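Putative outer membrane protein (LpxR) (Salmonella typhimurium, PDB 3FID) removes acyl chains from lipid A as an outer-membrane deacylase, modifying the lipopolysaccharide of the bacterial surface, and binds zinc ions. Local coordinates at residues A[97-111]-A[136-150]. Sequence-based numbering, arbitrary orientation.
Sequences LRYRLGTDIGVIGPD and QIENRYGYTAKGMVS. With ZN (zinc ion), chain E.
D104 and K146 form a salt bridge on one face of an antiparallel strand pair, and the aspartate side chain can be followed outward atom by atom. D104 CB lies 3.1 Å from T144 OG1; the two side chains run side by side, pointing the same way on the face they share, and their backbones are a hydrogen-bonded pair. The two carboxylate oxygens have different partners. D104 OD1 binds the zinc ion at 1.8 Å. D104 OD2 lies 3.2 Å from K146 NZ, which meets it from above the carboxylate plane, 58° out of it. Water 1 bridges OD2 and NZ, and water 5, a zinc ligand, makes a weak bond to NZ. The ammonium group would probably offset part of the carboxylate's charge beside the metal.

The register is regular: paired N-H···O=C bonds recur at every second residue from R98–S150 to I108–R140, and the strand axes run at 165°. At the start of strand 97-108, L97 and V149 touch bound detergent. On the other face, V107 CG2 sits over the Y141 ring, 3.8 Å from its centroid and only 8° off the normal, a CH-pi contact. The ring's hydroxyl donates to D111 OD2 on the anti side (2.7 Å). N139 OD1 accepts D111 N-H on a lone pair in its carbonyl plane (3.0 Å), fastening the turn after strand 97-108 to the other segment.

H54 and H84 complete the protein ligands of the zinc, so this pair of strands supplies one third of them. As in other outer-membrane beta-barrels, strand 97-108 is hydrogen-bonded on its second edge to strand 80-94, and strand 140-157 continues the wall to strand 160-173; helix 114-125 lies in the connection between the pair.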
loop_
_atom_site.group_PDB
_atom_site.type_symbol
_atom_site.label_atom_id
_atom_site.label_comp_id
_atom_site.label_asym_id
_atom_site.label_seq_id
_atom_site.Cartn_x
_atom_site.Cartn_y
_atom_site.Cartn_z
ATOM N N LEU A 97 -15.593 -15.988 -7.420
ATOM C CA LEU A 97 -15.627 -14.528 -7.260
ATOM C C LEU A 97 -15.278 -14.103 -5.834
ATOM O O LEU A 97 -15.854 -14.619 -4.879
ATOM C CB LEU A 97 -17.009 -13.968 -7.604
ATOM C CG LEU A 97 -16.985 -12.466 -7.922
ATOM C CD1 LEU A 97 -16.918 -12.255 -9.436
ATOM C CD2 LEU A 97 -18.140 -11.705 -7.316
ATOM N N ARG A 98 -14.331 -13.171 -5.700
ATOM C CA ARG A 98 -14.122 -12.443 -4.452
ATOM C C ARG A 98 -14.464 -10.961 -4.653
ATOM O O ARG A 98 -14.147 -10.385 -5.690
ATOM C CB ARG A 98 -12.681 -12.604 -3.945
ATOM C CG ARG A 98 -12.339 -11.709 -2.733
ATOM C CD ARG A 98 -10.865 -11.787 -2.354
ATOM N NE ARG A 98 -10.467 -13.089 -1.807
ATOM C CZ ARG A 98 -10.712 -13.510 -0.569
ATOM N NH1 ARG A 98 -10.274 -14.705 -0.187
ATOM N NH2 ARG A 98 -11.431 -12.770 0.280
ATOM N N TYR A 99 -15.143 -10.347 -3.680
ATOM C CA TYR A 99 -15.303 -8.886 -3.706
ATOM C C TYR A 99 -15.009 -8.228 -2.348
ATOM O O TYR A 99 -15.067 -8.871 -1.288
ATOM C CB TYR A 99 -16.673 -8.471 -4.252
ATOM C CG TYR A 99 -17.804 -8.753 -3.301
ATOM C CD1 TYR A 99 -18.283 -7.755 -2.454
ATOM C CD2 TYR A 99 -18.384 -10.027 -3.237
ATOM C CE1 TYR A 99 -19.324 -8.013 -1.549
ATOM C CE2 TYR A 99 -19.409 -10.307 -2.330
ATOM C CZ TYR A 99 -19.875 -9.293 -1.498
ATOM O OH TYR A 99 -20.896 -9.540 -0.618
ATOM N N ARG A 100 -14.702 -6.934 -2.410
ATOM C CA ARG A 100 -14.394 -6.138 -1.230
ATOM C C ARG A 100 -15.034 -4.786 -1.364
ATOM O O ARG A 100 -15.107 -4.238 -2.459
ATOM C CB ARG A 100 -12.890 -5.953 -1.078
ATOM C CG ARG A 100 -12.191 -7.177 -0.622
ATOM C CD ARG A 100 -10.988 -6.790 0.177
ATOM N NE ARG A 100 -9.825 -6.836 -0.648
ATOM C CZ ARG A 100 -8.814 -5.982 -0.541
ATOM N NH1 ARG A 100 -8.814 -4.989 0.358
ATOM N NH2 ARG A 100 -7.816 -6.121 -1.365
ATOM N N LEU A 101 -15.497 -4.246 -0.240
ATOM C CA LEU A 101 -16.155 -2.943 -0.226
ATOM C C LEU A 101 -15.723 -2.263 1.051
ATOM O O LEU A 101 -15.880 -2.834 2.112
ATOM C CB LEU A 101 -17.684 -3.116 -0.217
ATOM C CG LEU A 101 -18.366 -3.530 -1.522
ATOM C CD1 LEU A 101 -19.814 -3.936 -1.245
ATOM C CD2 LEU A 101 -18.293 -2.369 -2.496
ATOM N N GLY A 102 -15.186 -1.048 0.956
ATOM C CA GLY A 102 -14.661 -0.380 2.143
ATOM C C GLY A 102 -14.842 1.125 2.128
ATOM O O GLY A 102 -15.019 1.741 1.069
ATOM N N THR A 103 -14.804 1.715 3.319
ATOM C CA THR A 103 -14.821 3.176 3.460
ATOM C C THR A 103 -13.807 3.604 4.506
ATOM O O THR A 103 -13.797 3.032 5.598
ATOM C CB THR A 103 -16.219 3.691 3.865
ATOM O OG1 THR A 103 -17.186 3.247 2.904
ATOM C CG2 THR A 103 -16.249 5.224 3.899
ATOM N N ASP A 104 -12.955 4.584 4.156
ATOM C CA ASP A 104 -12.034 5.248 5.095
ATOM C C ASP A 104 -12.506 6.657 5.396
ATOM O O ASP A 104 -13.123 7.295 4.548
ATOM C CB ASP A 104 -10.610 5.398 4.506
ATOM C CG ASP A 104 -9.745 4.191 4.755
ATOM O OD1 ASP A 104 -8.507 4.347 4.873
ATOM O OD2 ASP A 104 -10.309 3.070 4.854
ATOM N N ILE A 105 -12.180 7.139 6.588
ATOM C CA ILE A 105 -12.128 8.569 6.820
ATOM C C ILE A 105 -10.678 8.910 7.097
ATOM O O ILE A 105 -9.924 8.113 7.657
ATOM C CB ILE A 105 -13.047 9.007 7.984
ATOM C CG1 ILE A 105 -12.798 8.135 9.223
ATOM C CG2 ILE A 105 -14.505 8.949 7.496
ATOM C CD1 ILE A 105 -13.732 8.437 10.457
ATOM N N GLY A 106 -10.260 10.075 6.648
ATOM C CA GLY A 106 -8.924 10.498 6.964
ATOM C C GLY A 106 -8.613 11.928 6.602
ATOM O O GLY A 106 -9.507 12.735 6.240
ATOM N N VAL A 107 -7.324 12.221 6.688
ATOM C CA VAL A 107 -6.787 13.565 6.406
ATOM C C VAL A 107 -5.431 13.454 5.703
ATOM O O VAL A 107 -4.621 12.569 6.021
ATOM C CB VAL A 107 -6.682 14.477 7.679
ATOM C CG1 VAL A 107 -5.845 13.817 8.817
ATOM C CG2 VAL A 107 -6.159 15.917 7.307
ATOM N N ILE A 108 -5.219 14.328 4.717
ATOM C CA ILE A 108 -3.878 14.586 4.181
ATOM C C ILE A 108 -3.579 16.042 4.525
ATOM O O ILE A 108 -4.395 16.922 4.226
ATOM C CB ILE A 108 -3.836 14.395 2.644
ATOM C CG1 ILE A 108 -4.127 12.921 2.279
ATOM C CG2 ILE A 108 -2.495 14.823 2.089
ATOM C CD1 ILE A 108 -4.476 12.689 0.793
ATOM N N GLY A 109 -2.432 16.290 5.140
ATOM C CA GLY A 109 -2.080 17.641 5.584
ATOM C C GLY A 109 -1.284 17.561 6.862
ATOM O O GLY A 109 -0.963 16.456 7.326
ATOM N N PRO A 110 -0.910 18.719 7.441
ATOM C CA PRO A 110 -0.186 18.708 8.725
ATOM C C PRO A 110 -0.881 17.866 9.841
ATOM O O PRO A 110 -0.205 17.232 10.645
ATOM C CB PRO A 110 -0.158 20.190 9.109
ATOM C CG PRO A 110 -0.172 20.887 7.828
ATOM C CD PRO A 110 -1.081 20.095 6.921
ATOM N N ASP A 111 -2.211 17.848 9.859
ATOM C CA ASP A 111 -2.993 17.075 10.845
ATOM C C ASP A 111 -2.755 15.557 10.771
ATOM O O ASP A 111 -3.018 14.847 11.737
ATOM C CB ASP A 111 -4.494 17.368 10.708
ATOM C CG ASP A 111 -4.852 18.800 11.121
ATOM O OD1 ASP A 111 -3.911 19.577 11.426
ATOM O OD2 ASP A 111 -6.064 19.132 11.111
ATOM N N GLN A 136 4.838 21.510 3.694
ATOM C CA GLN A 136 4.046 20.313 3.343
ATOM C C GLN A 136 2.688 20.645 2.719
ATOM O O GLN A 136 2.237 21.789 2.783
ATOM C CB GLN A 136 3.891 19.391 4.572
ATOM C CG GLN A 136 2.983 19.902 5.722
ATOM C CD GLN A 136 2.910 18.881 6.847
ATOM O OE1 GLN A 136 2.474 17.764 6.630
ATOM N NE2 GLN A 136 3.363 19.259 8.046
ATOM N N ILE A 137 2.043 19.645 2.104
ATOM C CA ILE A 137 0.672 19.789 1.613
ATOM C C ILE A 137 -0.292 20.161 2.744
ATOM O O ILE A 137 -0.262 19.563 3.810
ATOM C CB ILE A 137 0.172 18.508 0.850
ATOM C CG1 ILE A 137 1.123 18.170 -0.329
ATOM C CG2 ILE A 137 -1.270 18.669 0.366
ATOM C CD1 ILE A 137 1.226 19.251 -1.451
ATOM N N GLU A 138 -1.142 21.153 2.495
ATOM C CA GLU A 138 -2.102 21.651 3.492
ATOM C C GLU A 138 -3.291 20.709 3.713
ATOM O O GLU A 138 -3.609 19.882 2.837
ATOM C CB GLU A 138 -2.632 23.005 3.044
ATOM C CG GLU A 138 -3.653 22.929 1.921
ATOM C CD GLU A 138 -4.073 24.321 1.412
ATOM O OE1 GLU A 138 -4.751 24.390 0.373
ATOM O OE2 GLU A 138 -3.699 25.326 2.035
ATOM N N ASN A 139 -3.970 20.871 4.853
ATOM C CA ASN A 139 -5.040 19.962 5.288
ATOM C C ASN A 139 -6.195 19.846 4.298
ATOM O O ASN A 139 -6.688 20.859 3.778
ATOM C CB ASN A 139 -5.615 20.377 6.649
ATOM C CG ASN A 139 -4.678 20.087 7.815
ATOM O OD1 ASN A 139 -4.059 19.028 7.883
ATOM N ND2 ASN A 139 -4.579 21.041 8.757
ATOM N N ARG A 140 -6.606 18.605 4.038
ATOM C CA ARG A 140 -7.909 18.315 3.480
ATOM C C ARG A 140 -8.379 17.038 4.133
ATOM O O ARG A 140 -7.684 16.033 4.092
ATOM C CB ARG A 140 -7.910 18.162 1.963
ATOM C CG ARG A 140 -9.312 17.822 1.469
ATOM C CD ARG A 140 -9.388 17.620 -0.001
ATOM N NE ARG A 140 -9.144 18.843 -0.754
ATOM C CZ ARG A 140 -9.139 18.884 -2.085
ATOM N NH1 ARG A 140 -9.372 17.765 -2.791
ATOM N NH2 ARG A 140 -8.901 20.028 -2.712
ATOM N N TYR A 141 -9.539 17.118 4.784
ATOM C CA TYR A 141 -10.160 15.987 5.458
ATOM C C TYR A 141 -11.060 15.370 4.441
ATOM O O TYR A 141 -11.605 16.076 3.582
ATOM C CB TYR A 141 -10.997 16.468 6.649
ATOM C CG TYR A 141 -10.175 16.647 7.881
ATOM C CD1 TYR A 141 -10.060 15.621 8.818
ATOM C CD2 TYR A 141 -9.481 17.847 8.110
ATOM C CE1 TYR A 141 -9.254 15.765 9.960
ATOM C CE2 TYR A 141 -8.694 18.002 9.253
ATOM C CZ TYR A 141 -8.587 16.952 10.168
ATOM O OH TYR A 141 -7.813 17.110 11.287
ATOM N N GLY A 142 -11.225 14.055 4.503
ATOM C CA GLY A 142 -12.069 13.421 3.512
ATOM C C GLY A 142 -12.345 11.968 3.777
ATOM O O GLY A 142 -12.106 11.463 4.868
ATOM N N TYR A 143 -12.862 11.316 2.756
ATOM C CA TYR A 143 -13.232 9.923 2.826
ATOM C C TYR A 143 -12.712 9.243 1.557
ATOM O O TYR A 143 -12.493 9.909 0.522
ATOM C CB TYR A 143 -14.755 9.813 2.909
ATOM C CG TYR A 143 -15.441 10.135 1.596
ATOM C CD1 TYR A 143 -15.687 11.461 1.224
ATOM C CD2 TYR A 143 -15.830 9.113 0.713
ATOM C CE1 TYR A 143 -16.298 11.768 0.013
ATOM C CE2 TYR A 143 -16.445 9.411 -0.501
ATOM C CZ TYR A 143 -16.683 10.743 -0.835
ATOM O OH TYR A 143 -17.290 11.062 -2.035
ATOM N N THR A 144 -12.480 7.933 1.646
ATOM C CA THR A 144 -12.286 7.129 0.451
ATOM C C THR A 144 -13.383 6.067 0.438
ATOM O O THR A 144 -13.746 5.559 1.483
ATOM C CB THR A 144 -10.848 6.488 0.338
ATOM O OG1 THR A 144 -10.634 5.516 1.391
ATOM C CG2 THR A 144 -9.790 7.566 0.451
ATOM N N ALA A 145 -13.941 5.798 -0.739
ATOM C CA ALA A 145 -14.872 4.691 -0.960
ATOM C C ALA A 145 -14.128 3.730 -1.868
ATOM O O ALA A 145 -13.619 4.144 -2.904
ATOM C CB ALA A 145 -16.143 5.199 -1.656
ATOM N N LYS A 146 -14.054 2.463 -1.466
ATOM C CA LYS A 146 -13.169 1.494 -2.123
ATOM C C LYS A 146 -13.930 0.246 -2.530
ATOM O O LYS A 146 -14.798 -0.233 -1.799
ATOM C CB LYS A 146 -12.032 1.090 -1.173
ATOM C CG LYS A 146 -11.125 2.256 -0.758
ATOM C CD LYS A 146 -10.051 1.804 0.190
ATOM C CE LYS A 146 -10.572 1.700 1.597
ATOM N NZ LYS A 146 -9.534 1.099 2.478
ATOM N N GLY A 147 -13.582 -0.317 -3.673
ATOM C CA GLY A 147 -14.220 -1.581 -4.054
ATOM C C GLY A 147 -13.275 -2.387 -4.910
ATOM O O GLY A 147 -12.451 -1.814 -5.633
ATOM N N MET A 148 -13.389 -3.714 -4.811
ATOM C CA MET A 148 -12.616 -4.614 -5.660
ATOM C C MET A 148 -13.470 -5.817 -6.040
ATOM O O MET A 148 -14.247 -6.314 -5.225
ATOM C CB MET A 148 -11.345 -5.074 -4.945
ATOM C CG MET A 148 -10.420 -5.912 -5.818
ATOM S SD MET A 148 -9.023 -6.532 -4.889
ATOM C CE MET A 148 -9.704 -8.163 -4.551
ATOM N N VAL A 149 -13.355 -6.249 -7.292
ATOM C CA VAL A 149 -13.849 -7.575 -7.667
ATOM C C VAL A 149 -12.784 -8.360 -8.410
ATOM O O VAL A 149 -12.096 -7.823 -9.270
ATOM C CB VAL A 149 -15.180 -7.519 -8.469
ATOM C CG1 VAL A 149 -15.021 -6.743 -9.744
ATOM C CG2 VAL A 149 -15.681 -8.940 -8.775
ATOM N N SER A 150 -12.688 -9.648 -8.081
ATOM C CA SER A 150 -11.675 -10.523 -8.638
ATOM C C SER A 150 -12.343 -11.826 -9.019
ATOM O O SER A 150 -13.166 -12.329 -8.270
ATOM C CB SER A 150 -10.605 -10.814 -7.571
ATOM O OG SER A 150 -9.587 -11.651 -8.092
HETATM ZN ZN ZN E . -7.146 3.246 5.214
HETATM O O HOH W 1 -11.579 0.641 4.474
HETATM O O HOH W 2 -8.095 4.825 1.870
HETATM O O HOH W 3 1.462 15.575 7.995
HETATM O O HOH W 4 2.902 17.077 10.100
HETATM O O HOH W 5 -6.626 2.308 3.217
#